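Local coordinates for protein heme oxygenase (Leptospira interrogans, PDB 5KZL) that catalyses the oxygen-dependent breakdown of heme, probably opening the porphyrin ring to biliverdin with release of carbon monoxide and iron, at residues Tyr44-His47 against Leu48-Phe51; Val105-Gln108 against Asp109-Arg113; Leu195-Ser198 against Lys199-Leu203; Leu203-Gln206 against Gly207-Ser210. The protein carries 1 engineered substitution. All blocks are in the same frame, centred on the assembly; numbering follows the deposited sequence.

Interaction 1: residues Tyr44-His47 against Leu48-Phe51; sequences YARH and LEAF
The imidazole of H47 lies against the ring of F51 one turn further along helix 41-64, and its atoms can be followed outward from the backbone. H47 CB sits 3.3 Å from L48 N, the next peptide nitrogen, and CG still borders that nitrogen. A first torsion of 148°, about 30° short of anti to the backbone N, carries the ring outward from the helix to where F51 meets it. On one branch, CD2 reaches L48 CD2 at 4.1 Å, and Y44 O lies in the imidazole plane at the ring edge. On the far side of the ring H47 CE1 comes within 3.2 Å of F51 CE2, a tight approach. The pair is an offset edge-to-face stack: the phenyl edge points at the imidazole face, with planes at 67° and centroids 4.8 Å apart.

Helix 41-64 belongs to the all-helical heme oxygenase fold, and F51 brings this stack to within about 6 Å of the heme. F30 meets the imidazole ring too, and F209 of helix 188-210 touches the H47 side chain.

One turn back, Y44 spreads its ring beside L48, whose two methyls divide the work: L48 CD1 meets Y44 CE2 at 3.7 Å, and L48 CD2 lies 3.9 Å from Y44 OH. That hydroxyl is hydrogen-bonded to Y162 OH. Routine i to i+4 bonds join the backbones, including L48 N to Y44 O. E49 runs extended past A45 O, its CG 3.4 Å from that oxygen, and its OE2 is hydrogen-bonded to W96 NE1.

Interaction 2: residues Val105-Gln108 against Asp109-Arg113; sequences VATQ and DYVQR
T107 and V111 meet through backbone and side chain: V111 N gives T107 O a hydrogen bond of 2.9 Å that is close to linear (171°), and V111 CG2 comes to 3.4 Å from the same T107 O. That methyl stands beside its own backbone N because CG1 takes the place anti to it (chi1 167°). The methyls T107 CG2 and V111 CG2 are only loosely paired, 4.4 Å apart. Y110 CB leans on T107 O too, at 3.4 Å, and its OH is hydrogen-bonded to N205 ND2. On the outer face D109 folds back over the previous turn, its carboxylate carbon CG 3.5 Å from V105 O, the oxygen that accepts the D109 N bond.

These are the first turns of helix 105-120 in the helical heme oxygenase fold. Residues just ahead of them hold the start: T107 OG1 is hydrogen-bonded to S104 OG, and the extended Q108 chain reaches back to put NE2 on P103 O. Further out, E211 OE2 accepts the bond of A106 N, near the far end of helix 188-210. T107 also packs on A50 and Y53 of helix 41-64, where V111 touches S57, and A106 and T107 touch I208 of helix 188-210.

Interaction 3: residues Leu195-Ser198 against Lys199-Leu203; sequences LAES and KQVFL. With HEM (protoporphyrin IX containing Fe), chain B.
S198 and F202 form a bridge from helix backbone to cofactor: the F202 ring has the carbonyl oxygen of S198 by one flank and a heme methyl by the other. F202 CD2 lies 3.4 Å from S198 O, which also accepts the F202 N hydrogen bond, and F202 CE1 is 3.4 Å from CMB of the heme. The methyl approaches the ring obliquely, and CE1 also comes to 3.7 Å from the porphyrin carbon C2B, so the contact takes in the pyrrole as well as its substituent. F202 thus lines the heme pocket, while the iron, carrying a water at 2.3 Å, lies further in.

On another side of helix 188-210, L195 and K199 cross. CG of K199, set anti to its own carbonyl carbon (chi1 -68°), passes L195 O at 3.5 Å; the extended chain then brings K199 CE to 4.1 Å from both CG and CD1 of L195. A turn at the last torsion (-88°) carries NZ off the leucine to E21 OE2, a salt bridge, and to G17 O.

V201 packs back on the preceding turn, its CG2 3.3 Å from E197 O, the acceptor of its own backbone bond. S198 OG is hydrogen-bonded to I194 O.

E197 turns its carboxylate into the interior, where OE1 makes a salt bridge with R113 NH2 and OE2 bonds H128 NE2. Gripped by two partners and buried, this carboxylate probably stays ionised, so the helix brings a paired charge into the interior while the F202 ring presents hydrocarbon to the porphyrin.

Interaction 4: residues Leu203-Gln206 against Gly207-Ser210; sequences LLNQ and GIFS. With HEM (protoporphyrin IX containing Fe), chain B.
The carbonyl oxygen of N205 lies over the F209 ring one turn on, near the end of helix 188-210, a helix of the all-helical heme oxygenase fold that flanks the heme. Backbone bonds come first: G207 N to L203 O, I208 N to L204 O, F209 N to N205 O and S210 N to Q206 O are ordinary i to i+4 links.

Carbonyl-to-ring contact follows. N205 O, besides taking the F209 amide, sits 3.3 Å above the plane of the phenyl ring, displaced toward its rim and nearest CG, also at 3.3 Å. Having CG anti to its carbonyl carbon (chi1 -61°) lays the F209 ring back over this turn.

Among van der Waals contacts of I208, CG1 comes as close as 3.2 Å to N205 O, a tight fit, because it stands between its own backbone N and carbonyl carbon (chi1 61°). Beyond it the chain runs alongside N205, CD1 ending 4.0 Å from N205 OD1. F51 of helix 41-64 touches both of these side chains.

Polar grip belongs to the N205 amide: ND2 is hydrogen-bonded to Y110 OH and V201 O, and OD1 to R132 NH1, which together fix the rotation of the buried group.

Heme contacts are made at a vinyl group. The F209 edge meets it nearly in plane, CE2 lying 3.3 Å from the vinyl carbon CBB, while N205 CB stands 4.0 Å from that same CBB.

In the fold
Along the chain the four contacts come in order on three helices: interaction 1 on helix 41-64, interaction 2 on helix 105-120, and interactions 3 and 4 on helix 188-210, where they share L203 and both touch the heme. Interaction 4 lies between interactions 1 and 3, its centre about 10 Å from that of interaction 2, 11 Å from interaction 3 and 12 Å from interaction 1, and it makes side-chain contact with 1 and 2. Interactions 1 and 3 do not touch; their centres lie about 21 Å apart. Interactions 1 and 2 also touch, and a salt bridge joins 2 to 3. Helix 188-210 thus stands against the other two helices while bordering the cofactor, joining pocket to helical core.

Interaction 1: residues Tyr44-His47 against Leu48-Phe51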
loop_
_atom_site.group_PDB
_atom_site.type_symbol
_atom_site.label_atom_id
_atom_site.label_comp_id
_atom_site.label_asym_id
_atom_site.label_seq_id
_atom_site.Cartn_x
_atom_site.Cartn_y
_atom_site.Cartn_z
ATOM N N TYR A 44 -1.798 13.532 -9.660
ATOM C CA TYR A 44 -2.014 13.034 -8.309
ATOM C C TYR A 44 -3.310 12.206 -8.207
ATOM O O TYR A 44 -3.323 11.142 -7.578
ATOM C CB TYR A 44 -1.995 14.186 -7.282
ATOM C CG TYR A 44 -2.069 13.651 -5.869
ATOM C CD1 TYR A 44 -0.969 13.027 -5.280
ATOM C CD2 TYR A 44 -3.236 13.763 -5.120
ATOM C CE1 TYR A 44 -1.034 12.521 -3.985
ATOM C CE2 TYR A 44 -3.319 13.242 -3.828
ATOM C CZ TYR A 44 -2.211 12.627 -3.265
ATOM O OH TYR A 44 -2.288 12.094 -2.004
ATOM N N ALA A 45 -4.402 12.711 -8.813
ATOM C CA ALA A 45 -5.702 12.027 -8.814
ATOM C C ALA A 45 -5.629 10.645 -9.517
ATOM O O ALA A 45 -6.195 9.679 -8.988
ATOM C CB ALA A 45 -6.761 12.924 -9.442
ATOM N N ARG A 46 -4.901 10.544 -10.667
ATOM C CA ARG A 46 -4.709 9.288 -11.401
ATOM C C ARG A 46 -3.913 8.308 -10.535
ATOM O O ARG A 46 -4.206 7.107 -10.532
ATOM C CB ARG A 46 -4.030 9.529 -12.770
ATOM C CG ARG A 46 -4.881 10.389 -13.713
ATOM C CD ARG A 46 -4.323 10.474 -15.129
ATOM N NE ARG A 46 -3.184 11.385 -15.244
ATOM C CZ ARG A 46 -3.290 12.697 -15.435
ATOM N NH1 ARG A 46 -4.485 13.270 -15.502
ATOM N NH2 ARG A 46 -2.203 13.446 -15.545
ATOM N N HIS A 47 -2.952 8.831 -9.754
ATOM C CA HIS A 47 -2.145 8.060 -8.824
ATOM C C HIS A 47 -3.088 7.440 -7.750
ATOM O O HIS A 47 -2.989 6.237 -7.486
ATOM C CB HIS A 47 -1.064 8.996 -8.255
ATOM C CG HIS A 47 -0.636 8.727 -6.853
ATOM N ND1 HIS A 47 0.400 7.858 -6.577
ATOM C CD2 HIS A 47 -1.048 9.301 -5.698
ATOM C CE1 HIS A 47 0.571 7.910 -5.262
ATOM N NE2 HIS A 47 -0.304 8.734 -4.689
ATOM N N LEU A 48 -4.058 8.230 -7.207
ATOM C CA LEU A 48 -5.057 7.701 -6.256
ATOM C C LEU A 48 -5.974 6.665 -6.906
ATOM O O LEU A 48 -6.387 5.736 -6.223
ATOM C CB LEU A 48 -5.935 8.807 -5.592
ATOM C CG LEU A 48 -5.218 9.899 -4.787
ATOM C CD1 LEU A 48 -6.166 11.040 -4.447
ATOM C CD2 LEU A 48 -4.542 9.350 -3.534
ATOM N N GLU A 49 -6.286 6.811 -8.206
ATOM C CA GLU A 49 -7.150 5.841 -8.893
ATOM C C GLU A 49 -6.503 4.492 -8.927
ATOM O O GLU A 49 -7.177 3.509 -8.655
ATOM C CB GLU A 49 -7.433 6.269 -10.320
ATOM C CG GLU A 49 -8.321 7.486 -10.385
ATOM C CD GLU A 49 -8.535 7.969 -11.798
ATOM O OE1 GLU A 49 -7.836 7.494 -12.717
ATOM O OE2 GLU A 49 -9.428 8.816 -11.987
ATOM N N ALA A 50 -5.198 4.440 -9.281
ATOM C CA ALA A 50 -4.438 3.191 -9.331
ATOM C C ALA A 50 -4.437 2.533 -7.942
ATOM O O ALA A 50 -4.688 1.337 -7.856
ATOM C CB ALA A 50 -3.010 3.448 -9.800
ATOM N N PHE A 51 -4.220 3.323 -6.859
ATOM C CA PHE A 51 -4.250 2.807 -5.487
ATOM C C PHE A 51 -5.649 2.337 -5.112
ATOM O O PHE A 51 -5.775 1.308 -4.455
ATOM C CB PHE A 51 -3.730 3.847 -4.487
ATOM C CG PHE A 51 -2.221 3.940 -4.384
ATOM C CD1 PHE A 51 -1.414 2.832 -4.647
ATOM C CD2 PHE A 51 -1.608 5.110 -3.945
ATOM C CE1 PHE A 51 -0.023 2.915 -4.524
ATOM C CE2 PHE A 51 -0.227 5.172 -3.774
ATOM C CZ PHE A 51 0.561 4.087 -4.099
#

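Interaction 2: residues Val105-Gln108 against Asp109-Arg113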
loop_
_atom_site.group_PDB
_atom_site.type_symbol
_atom_site.label_atom_id
_atom_site.label_comp_id
_atom_site.label_asym_id
_atom_site.label_seq_id
_atom_site.Cartn_x
_atom_site.Cartn_y
_atom_site.Cartn_z
ATOM N N VAL A 105 -3.256 -0.195 -17.381
ATOM C CA VAL A 105 -2.565 -1.448 -17.700
ATOM C C VAL A 105 -1.750 -1.971 -16.472
ATOM O O VAL A 105 -1.923 -3.124 -16.060
ATOM C CB VAL A 105 -1.691 -1.282 -18.988
ATOM C CG1 VAL A 105 -0.687 -2.425 -19.149
ATOM C CG2 VAL A 105 -2.573 -1.173 -20.229
ATOM N N ALA A 106 -0.885 -1.118 -15.892
ATOM C CA ALA A 106 -0.051 -1.497 -14.743
ATOM C C ALA A 106 -0.903 -1.791 -13.512
ATOM O O ALA A 106 -0.535 -2.670 -12.743
ATOM C CB ALA A 106 0.961 -0.412 -14.427
ATOM N N THR A 107 -2.058 -1.088 -13.351
ATOM C CA THR A 107 -2.977 -1.311 -12.230
ATOM C C THR A 107 -3.613 -2.710 -12.378
ATOM O O THR A 107 -3.675 -3.458 -11.405
ATOM C CB THR A 107 -4.010 -0.183 -12.126
ATOM O OG1 THR A 107 -3.319 1.045 -11.874
ATOM C CG2 THR A 107 -5.039 -0.424 -11.010
ATOM N N GLN A 108 -4.055 -3.053 -13.595
ATOM C CA GLN A 108 -4.646 -4.364 -13.923
ATOM C C GLN A 108 -3.696 -5.542 -13.650
ATOM O O GLN A 108 -4.139 -6.593 -13.178
ATOM C CB GLN A 108 -5.085 -4.384 -15.405
ATOM C CG GLN A 108 -6.356 -3.593 -15.681
ATOM C CD GLN A 108 -6.653 -3.589 -17.161
ATOM O OE1 GLN A 108 -6.626 -4.634 -17.817
ATOM N NE2 GLN A 108 -6.908 -2.412 -17.730
ATOM N N ASP A 109 -2.402 -5.376 -13.961
ATOM C CA ASP A 109 -1.423 -6.425 -13.735
ATOM C C ASP A 109 -1.182 -6.628 -12.251
ATOM O O ASP A 109 -0.992 -7.763 -11.807
ATOM C CB ASP A 109 -0.133 -6.123 -14.482
ATOM C CG ASP A 109 -0.292 -6.188 -16.001
ATOM O OD1 ASP A 109 -1.313 -6.762 -16.479
ATOM O OD2 ASP A 109 0.598 -5.698 -16.703
ATOM N N TYR A 110 -1.238 -5.527 -11.487
ATOM C CA TYR A 110 -1.058 -5.527 -10.034
ATOM C C TYR A 110 -2.254 -6.250 -9.399
ATOM O O TYR A 110 -2.037 -7.209 -8.668
ATOM C CB TYR A 110 -0.899 -4.069 -9.523
ATOM C CG TYR A 110 -0.356 -3.850 -8.116
ATOM C CD1 TYR A 110 -0.443 -4.848 -7.141
ATOM C CD2 TYR A 110 0.163 -2.614 -7.736
ATOM C CE1 TYR A 110 -0.000 -4.627 -5.834
ATOM C CE2 TYR A 110 0.605 -2.383 -6.435
ATOM C CZ TYR A 110 0.536 -3.396 -5.492
ATOM O OH TYR A 110 0.913 -3.141 -4.194
ATOM N N VAL A 111 -3.493 -5.876 -9.760
ATOM C CA VAL A 111 -4.732 -6.508 -9.271
ATOM C C VAL A 111 -4.744 -8.020 -9.621
ATOM O O VAL A 111 -5.103 -8.859 -8.791
ATOM C CB VAL A 111 -5.982 -5.718 -9.800
ATOM C CG1 VAL A 111 -7.292 -6.491 -9.591
ATOM C CG2 VAL A 111 -6.074 -4.331 -9.164
ATOM N N GLN A 112 -4.316 -8.373 -10.837
ATOM C CA GLN A 112 -4.231 -9.770 -11.240
ATOM C C GLN A 112 -3.278 -10.526 -10.308
ATOM O O GLN A 112 -3.581 -11.647 -9.900
ATOM C CB GLN A 112 -3.722 -9.876 -12.684
ATOM C CG GLN A 112 -3.421 -11.307 -13.124
ATOM C CD GLN A 112 -4.652 -12.127 -13.456
ATOM O OE1 GLN A 112 -5.787 -11.821 -13.062
ATOM N NE2 GLN A 112 -4.445 -13.198 -14.201
ATOM N N ARG A 113 -2.131 -9.917 -9.990
ATOM C CA ARG A 113 -1.172 -10.554 -9.108
ATOM C C ARG A 113 -1.805 -10.822 -7.766
ATOM O O ARG A 113 -1.700 -11.946 -7.283
ATOM C CB ARG A 113 0.132 -9.756 -8.958
ATOM C CG ARG A 113 1.134 -10.408 -8.010
ATOM C CD ARG A 113 1.743 -11.637 -8.618
ATOM N NE ARG A 113 2.921 -12.113 -7.893
ATOM C CZ ARG A 113 3.970 -12.656 -8.496
ATOM N NH1 ARG A 113 3.991 -12.784 -9.818
ATOM N NH2 ARG A 113 5.009 -13.071 -7.785
#

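Interaction 3: residues Leu195-Ser198 against Lys199-Leu203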
loop_
_atom_site.group_PDB
_atom_site.type_symbol
_atom_site.label_atom_id
_atom_site.label_comp_id
_atom_site.label_asym_id
_atom_site.label_seq_id
_atom_site.Cartn_x
_atom_site.Cartn_y
_atom_site.Cartn_z
ATOM N N LEU A 195 9.678 -12.847 1.224
ATOM C CA LEU A 195 10.621 -11.819 0.747
ATOM C C LEU A 195 10.571 -11.669 -0.811
ATOM O O LEU A 195 10.494 -10.548 -1.316
ATOM C CB LEU A 195 12.055 -12.120 1.259
ATOM C CG LEU A 195 13.185 -11.215 0.765
ATOM C CD1 LEU A 195 12.934 -9.730 1.110
ATOM C CD2 LEU A 195 14.536 -11.690 1.307
ATOM N N ALA A 196 10.568 -12.791 -1.559
ATOM C CA ALA A 196 10.485 -12.796 -3.032
ATOM C C ALA A 196 9.190 -12.093 -3.493
ATOM O O ALA A 196 9.235 -11.234 -4.386
ATOM C CB ALA A 196 10.530 -14.229 -3.539
ATOM N N GLU A 197 8.064 -12.354 -2.792
ATOM C CA GLU A 197 6.803 -11.677 -3.118
ATOM C C GLU A 197 6.877 -10.164 -2.852
ATOM O O GLU A 197 6.457 -9.381 -3.710
ATOM C CB GLU A 197 5.595 -12.322 -2.429
ATOM C CG GLU A 197 4.239 -11.824 -2.964
ATOM C CD GLU A 197 3.931 -12.095 -4.430
ATOM O OE1 GLU A 197 4.660 -12.903 -5.048
ATOM O OE2 GLU A 197 2.962 -11.504 -4.962
ATOM N N SER A 198 7.478 -9.766 -1.723
ATOM C CA SER A 198 7.643 -8.353 -1.350
ATOM C C SER A 198 8.408 -7.594 -2.446
ATOM O O SER A 198 8.000 -6.501 -2.837
ATOM C CB SER A 198 8.345 -8.230 -0.001
ATOM O OG SER A 198 7.587 -8.869 1.011
ATOM N N LYS A 199 9.486 -8.200 -2.977
ATOM C CA LYS A 199 10.245 -7.588 -4.078
ATOM C C LYS A 199 9.379 -7.362 -5.323
ATOM O O LYS A 199 9.471 -6.295 -5.960
ATOM C CB LYS A 199 11.464 -8.437 -4.418
ATOM C CG LYS A 199 12.500 -8.428 -3.303
ATOM C CD LYS A 199 13.615 -9.403 -3.623
ATOM C CE LYS A 199 14.666 -9.392 -2.556
ATOM N NZ LYS A 199 15.688 -8.353 -2.836
ATOM N N GLN A 200 8.508 -8.345 -5.639
ATOM C CA GLN A 200 7.571 -8.288 -6.763
ATOM C C GLN A 200 6.579 -7.145 -6.544
ATOM O O GLN A 200 6.285 -6.396 -7.483
ATOM C CB GLN A 200 6.790 -9.615 -6.864
ATOM C CG GLN A 200 7.194 -10.525 -8.004
ATOM C CD GLN A 200 7.102 -9.852 -9.342
ATOM O OE1 GLN A 200 6.025 -9.606 -9.912
ATOM N NE2 GLN A 200 8.247 -9.501 -9.832
ATOM N N VAL A 201 6.091 -6.995 -5.308
ATOM C CA VAL A 201 5.139 -5.919 -4.958
ATOM C C VAL A 201 5.813 -4.565 -5.187
ATOM O O VAL A 201 5.184 -3.701 -5.796
ATOM C CB VAL A 201 4.537 -6.030 -3.525
ATOM C CG1 VAL A 201 3.507 -4.928 -3.275
ATOM C CG2 VAL A 201 3.898 -7.392 -3.301
ATOM N N PHE A 202 7.078 -4.380 -4.730
ATOM C CA PHE A 202 7.776 -3.109 -4.972
ATOM C C PHE A 202 7.829 -2.831 -6.470
ATOM O O PHE A 202 7.561 -1.706 -6.886
ATOM C CB PHE A 202 9.205 -3.082 -4.379
ATOM C CG PHE A 202 9.267 -2.616 -2.941
ATOM C CD1 PHE A 202 9.214 -1.260 -2.624
ATOM C CD2 PHE A 202 9.408 -3.532 -1.903
ATOM C CE1 PHE A 202 9.252 -0.835 -1.285
ATOM C CE2 PHE A 202 9.455 -3.110 -0.573
ATOM C CZ PHE A 202 9.359 -1.772 -0.266
ATOM N N LEU A 203 8.118 -3.877 -7.283
ATOM C CA LEU A 203 8.175 -3.719 -8.743
ATOM C C LEU A 203 6.814 -3.314 -9.323
ATOM O O LEU A 203 6.756 -2.471 -10.239
ATOM C CB LEU A 203 8.642 -5.032 -9.390
ATOM C CG LEU A 203 9.119 -4.889 -10.841
ATOM C CD1 LEU A 203 10.525 -4.199 -10.907
ATOM C CD2 LEU A 203 9.158 -6.243 -11.529
HETATM C CHA HEM B . 9.276 2.788 5.475
HETATM C CHB HEM B . 7.181 1.037 1.598
HETATM C CHC HEM B . 7.929 5.229 -0.574
HETATM C CHD HEM B . 9.141 7.127 3.520
HETATM C C1A HEM B . 8.638 1.968 4.610
HETATM C C2A HEM B . 8.364 0.587 4.880
HETATM C C3A HEM B . 7.803 0.099 3.778
HETATM C C4A HEM B . 7.698 1.137 2.852
HETATM C CMA HEM B . 7.307 -1.277 3.560
HETATM C CAA HEM B . 8.644 -0.176 6.151
HETATM C CBA HEM B . 10.119 -0.619 6.278
HETATM C CGA HEM B . 10.285 -1.491 7.452
HETATM O O1A HEM B . 10.648 -2.619 7.324
HETATM O O2A HEM B . 10.030 -1.027 8.552
HETATM C C1B HEM B . 7.215 2.027 0.631
HETATM C C2B HEM B . 6.798 1.827 -0.748
HETATM C C3B HEM B . 7.022 3.017 -1.338
HETATM C C4B HEM B . 7.578 3.921 -0.319
HETATM C CMB HEM B . 6.211 0.609 -1.376
HETATM C CAB HEM B . 6.816 3.428 -2.669
HETATM C CBB HEM B . 6.619 2.508 -3.467
HETATM C C1C HEM B . 8.180 6.186 0.342
HETATM C C2C HEM B . 8.114 7.593 0.138
HETATM C C3C HEM B . 8.455 8.122 1.327
HETATM C C4C HEM B . 8.691 7.043 2.253
HETATM C CMC HEM B . 7.731 8.320 -1.150
HETATM C CAC HEM B . 8.543 9.540 1.586
HETATM C CBC HEM B . 8.481 9.984 2.774
HETATM C C1D HEM B . 9.381 6.067 4.370
HETATM C C2D HEM B . 9.942 6.235 5.735
HETATM C C3D HEM B . 9.943 5.043 6.274
HETATM C C4D HEM B . 9.412 4.132 5.250
HETATM C CMD HEM B . 10.343 7.515 6.381
HETATM C CAD HEM B . 10.458 4.704 7.646
HETATM C CBD HEM B . 9.550 5.103 8.749
HETATM C CGD HEM B . 10.069 4.736 10.101
HETATM O O1D HEM B . 10.927 3.950 10.234
HETATM O O2D HEM B . 9.560 5.261 11.044
HETATM N NA HEM B . 8.237 2.214 3.357
HETATM N NB HEM B . 7.670 3.229 0.733
HETATM N NC HEM B . 8.531 5.935 1.583
HETATM N ND HEM B . 9.085 4.802 4.159
HETATM FE FE HEM B . 8.416 4.053 2.495
HETATM O O HOH W 1 6.309 4.669 3.103
#

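Interaction 4: residues Leu203-Gln206 against Gly207-Ser210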
loop_
_atom_site.group_PDB
_atom_site.type_symbol
_atom_site.label_atom_id
_atom_site.label_comp_id
_atom_site.label_asym_id
_atom_site.label_seq_id
_atom_site.Cartn_x
_atom_site.Cartn_y
_atom_site.Cartn_z
ATOM N N LEU A 203 8.118 -3.877 -7.283
ATOM C CA LEU A 203 8.175 -3.719 -8.743
ATOM C C LEU A 203 6.814 -3.314 -9.323
ATOM O O LEU A 203 6.756 -2.471 -10.239
ATOM C CB LEU A 203 8.642 -5.032 -9.390
ATOM C CG LEU A 203 9.119 -4.889 -10.841
ATOM C CD1 LEU A 203 10.525 -4.199 -10.907
ATOM C CD2 LEU A 203 9.158 -6.243 -11.529
ATOM N N LEU A 204 5.721 -3.892 -8.778
ATOM C CA LEU A 204 4.369 -3.573 -9.277
ATOM C C LEU A 204 4.009 -2.127 -8.952
ATOM O O LEU A 204 3.399 -1.463 -9.783
ATOM C CB LEU A 204 3.324 -4.559 -8.752
ATOM C CG LEU A 204 3.414 -5.998 -9.356
ATOM C CD1 LEU A 204 2.712 -7.003 -8.458
ATOM C CD2 LEU A 204 2.783 -6.058 -10.719
ATOM N N ASN A 205 4.483 -1.621 -7.795
ATOM C CA ASN A 205 4.298 -0.211 -7.428
ATOM C C ASN A 205 5.099 0.696 -8.347
ATOM O O ASN A 205 4.573 1.715 -8.779
ATOM C CB ASN A 205 4.667 0.024 -5.959
ATOM C CG ASN A 205 3.516 -0.346 -5.074
ATOM O OD1 ASN A 205 2.633 0.474 -4.829
ATOM N ND2 ASN A 205 3.388 -1.635 -4.748
ATOM N N GLN A 206 6.361 0.313 -8.688
ATOM C CA GLN A 206 7.191 1.073 -9.642
ATOM C C GLN A 206 6.467 1.135 -10.999
ATOM O O GLN A 206 6.507 2.170 -11.664
ATOM C CB GLN A 206 8.571 0.418 -9.834
ATOM C CG GLN A 206 9.425 0.378 -8.572
ATOM C CD GLN A 206 10.829 -0.160 -8.784
ATOM O OE1 GLN A 206 11.520 0.186 -9.752
ATOM N NE2 GLN A 206 11.311 -0.967 -7.831
ATOM N N GLY A 207 5.798 0.037 -11.364
ATOM C CA GLY A 207 5.018 -0.080 -12.595
ATOM C C GLY A 207 3.880 0.919 -12.688
ATOM O O GLY A 207 3.728 1.597 -13.707
ATOM N N ILE A 208 3.095 1.063 -11.614
ATOM C CA ILE A 208 1.996 2.038 -11.606
ATOM C C ILE A 208 2.556 3.475 -11.568
ATOM O O ILE A 208 2.018 4.339 -12.252
ATOM C CB ILE A 208 0.889 1.775 -10.532
ATOM C CG1 ILE A 208 1.433 1.814 -9.105
ATOM C CG2 ILE A 208 0.130 0.469 -10.816
ATOM C CD1 ILE A 208 0.390 1.601 -7.972
ATOM N N PHE A 209 3.679 3.712 -10.851
ATOM C CA PHE A 209 4.303 5.040 -10.793
ATOM C C PHE A 209 4.875 5.466 -12.147
ATOM O O PHE A 209 4.834 6.668 -12.482
ATOM C CB PHE A 209 5.354 5.153 -9.670
ATOM C CG PHE A 209 4.873 4.944 -8.243
ATOM C CD1 PHE A 209 3.551 5.201 -7.884
ATOM C CD2 PHE A 209 5.748 4.511 -7.258
ATOM C CE1 PHE A 209 3.112 4.999 -6.570
ATOM C CE2 PHE A 209 5.312 4.330 -5.940
ATOM C CZ PHE A 209 3.999 4.569 -5.607
ATOM N N SER A 210 5.374 4.464 -12.927
ATOM C CA SER A 210 5.957 4.629 -14.269
ATOM C C SER A 210 4.960 5.227 -15.254
ATOM O O SER A 210 5.359 5.831 -16.243
ATOM C CB SER A 210 6.449 3.284 -14.808
ATOM O OG SER A 210 5.447 2.598 -15.543
HETATM C CHA HEM B . 9.276 2.788 5.475
HETATM C CHB HEM B . 7.181 1.037 1.598
HETATM C CHC HEM B . 7.929 5.229 -0.574
HETATM C CHD HEM B . 9.141 7.127 3.520
HETATM C C1A HEM B . 8.638 1.968 4.610
HETATM C C2A HEM B . 8.364 0.587 4.880
HETATM C C3A HEM B . 7.803 0.099 3.778
HETATM C C4A HEM B . 7.698 1.137 2.852
HETATM C CMA HEM B . 7.307 -1.277 3.560
HETATM C CAA HEM B . 8.644 -0.176 6.151
HETATM C CBA HEM B . 10.119 -0.619 6.278
HETATM C CGA HEM B . 10.285 -1.491 7.452
HETATM O O1A HEM B . 10.648 -2.619 7.324
HETATM O O2A HEM B . 10.030 -1.027 8.552
HETATM C C1B HEM B . 7.215 2.027 0.631
HETATM C C2B HEM B . 6.798 1.827 -0.748
HETATM C C3B HEM B . 7.022 3.017 -1.338
HETATM C C4B HEM B . 7.578 3.921 -0.319
HETATM C CMB HEM B . 6.211 0.609 -1.376
HETATM C CAB HEM B . 6.816 3.428 -2.669
HETATM C CBB HEM B . 6.619 2.508 -3.467
HETATM C C1C HEM B . 8.180 6.186 0.342
HETATM C C2C HEM B . 8.114 7.593 0.138
HETATM C C3C HEM B . 8.455 8.122 1.327
HETATM C C4C HEM B . 8.691 7.043 2.253
HETATM C CMC HEM B . 7.731 8.320 -1.150
HETATM C CAC HEM B . 8.543 9.540 1.586
HETATM C CBC HEM B . 8.481 9.984 2.774
HETATM C C1D HEM B . 9.381 6.067 4.370
HETATM C C2D HEM B . 9.942 6.235 5.735
HETATM C C3D HEM B . 9.943 5.043 6.274
HETATM C C4D HEM B . 9.412 4.132 5.250
HETATM C CMD HEM B . 10.343 7.515 6.381
HETATM C CAD HEM B . 10.458 4.704 7.646
HETATM C CBD HEM B . 9.550 5.103 8.749
HETATM C CGD HEM B . 10.069 4.736 10.101
HETATM O O1D HEM B . 10.927 3.950 10.234
HETATM O O2D HEM B . 9.560 5.261 11.044
HETATM N NA HEM B . 8.237 2.214 3.357
HETATM N NB HEM B . 7.670 3.229 0.733
HETATM N NC HEM B . 8.531 5.935 1.583
HETATM N ND HEM B . 9.085 4.802 4.159
HETATM FE FE HEM B . 8.416 4.053 2.495
HETATM O O HOH W 1 6.309 4.669 3.103
#